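Local coordinates for nuclear fusion protein BIK1 (Saccharomyces cerevisiae, PDB 6FC6), which binds microtubules and kinesin and is required for nuclear fusion, chromosome disjunction and nuclear segregation during mitosis, at residues 24-27 against 28-31. Sequence-based numbering, arbitrary orientation.
Sequences LKYV and GPVD
Tyr-26 and Pro-29 make the one hydrogen bond between residues 24-27 and 28-31: the phenol OH of Tyr-26 donates to the backbone O of Pro-29 over a short 2.5 Å. The acceptor lies at the ring edge, in the ring plane, and the hydroxyl in turn approaches in the carbonyl plane, with a C=O...OH angle of 149°. CG of Tyr-26 stands anti to the backbone N (chi1 174°), which sends the ring forward along the chain, past Gly-28, to the carbonyl three residues on. That bond ties the end of strand 20-28 to the start of the loop that follows it.

Van der Waals contacts follow the same ring. CE2 of Tyr-26 passes obliquely by the backbone N of Gly-28 at 3.5 Å, and CZ of Tyr-26 sits 3.7 Å from CA of Gly-28. Gly-28, which has no side chain, adopts an extended backbone with a positive phi, and the Tyr-26 ring and hydroxyl lie close against it. Beyond it, CD of Pro-29 touches the Tyr-26 OH at 3.5 Å, while CG2 of Val-30 makes a looser apolar contact, 4.5 Å from CE2 of Tyr-26.

Around the contact, the Tyr-26 ring packs edge-to-face with Tyr-58, whose OH also bonds to Asp-31 N. Val-30 rests on an aromatic side chain of the bound Bim1 peptide, so the loop borders the ligand site. Lys-25 and Tyr-26 both face Gly-39 in a classic beta bulge close to the end of strand 20-28, in the antiparallel sheet of this SH3-like CAP-Gly domain.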
loop_
_atom_site.group_PDB
_atom_site.type_symbol
_atom_site.label_atom_id
_atom_site.label_comp_id
_atom_site.label_asym_id
_atom_site.label_seq_id
_atom_site.Cartn_x
_atom_site.Cartn_y
_atom_site.Cartn_z
ATOM N N LEU A 24 -0.583 -2.862 5.462
ATOM C CA LEU A 24 0.525 -2.217 4.765
ATOM C C LEU A 24 1.570 -3.296 4.373
ATOM O O LEU A 24 2.102 -3.993 5.218
ATOM C CB LEU A 24 1.138 -1.159 5.642
ATOM C CG LEU A 24 2.366 -0.451 4.997
ATOM C CD1 LEU A 24 1.876 0.395 3.835
ATOM C CD2 LEU A 24 3.104 0.434 6.022
ATOM N N LYS A 25 1.849 -3.405 3.097
ATOM C CA LYS A 25 2.796 -4.416 2.623
ATOM C C LYS A 25 4.062 -3.901 1.909
ATOM O O LYS A 25 4.974 -4.683 1.667
ATOM C CB LYS A 25 2.069 -5.453 1.774
ATOM C CG LYS A 25 0.910 -6.010 2.584
ATOM C CD LYS A 25 0.486 -7.376 2.200
ATOM C CE LYS A 25 1.162 -8.380 3.066
ATOM N NZ LYS A 25 0.851 -9.685 2.488
ATOM N N TYR A 26 4.053 -2.645 1.499
ATOM C CA TYR A 26 5.157 -2.100 0.720
ATOM C C TYR A 26 5.157 -0.622 0.886
ATOM O O TYR A 26 4.052 -0.002 0.935
ATOM C CB TYR A 26 4.982 -2.414 -0.782
ATOM C CG TYR A 26 6.006 -1.748 -1.649
ATOM C CD1 TYR A 26 7.344 -2.221 -1.721
ATOM C CD2 TYR A 26 5.681 -0.673 -2.382
ATOM C CE1 TYR A 26 8.260 -1.580 -2.511
ATOM C CE2 TYR A 26 6.623 -0.042 -3.186
ATOM C CZ TYR A 26 7.904 -0.515 -3.235
ATOM O OH TYR A 26 8.802 0.162 -4.090
ATOM N N VAL A 27 6.359 -0.028 0.973
ATOM C CA VAL A 27 6.461 1.397 0.918
ATOM C C VAL A 27 7.609 1.766 -0.008
ATOM O O VAL A 27 8.711 1.344 0.198
ATOM C CB VAL A 27 6.692 1.983 2.353
ATOM C CG1 VAL A 27 6.926 3.480 2.214
ATOM C CG2 VAL A 27 5.477 1.747 3.231
ATOM N N GLY A 28 7.356 2.576 -1.009
ATOM C CA GLY A 28 8.411 2.954 -1.910
ATOM C C GLY A 28 7.941 3.462 -3.221
ATOM O O GLY A 28 6.778 3.666 -3.421
ATOM N N PRO A 29 8.885 3.690 -4.156
ATOM C CA PRO A 29 8.525 4.094 -5.483
ATOM C C PRO A 29 7.925 2.904 -6.289
ATOM O O PRO A 29 8.130 1.746 -5.916
ATOM C CB PRO A 29 9.872 4.470 -6.090
ATOM C CG PRO A 29 10.879 3.647 -5.338
ATOM C CD PRO A 29 10.307 3.307 -4.035
ATOM N N VAL A 30 7.244 3.243 -7.357
ATOM C CA VAL A 30 6.695 2.287 -8.299
ATOM C C VAL A 30 7.173 2.686 -9.655
ATOM O O VAL A 30 6.966 3.837 -10.054
ATOM C CB VAL A 30 5.152 2.224 -8.228
ATOM C CG1 VAL A 30 4.626 1.265 -9.283
ATOM C CG2 VAL A 30 4.739 1.758 -6.821
ATOM N N ASP A 31 7.760 1.732 -10.384
ATOM C CA ASP A 31 8.287 2.006 -11.742
ATOM C C ASP A 31 7.262 2.672 -12.611
ATOM O O ASP A 31 6.100 2.280 -12.680
ATOM C CB ASP A 31 8.924 0.747 -12.368
ATOM C CG ASP A 31 10.141 0.183 -11.507
ATOM O OD1 ASP A 31 10.641 0.852 -10.550
ATOM O OD2 ASP A 31 10.620 -0.962 -11.764
#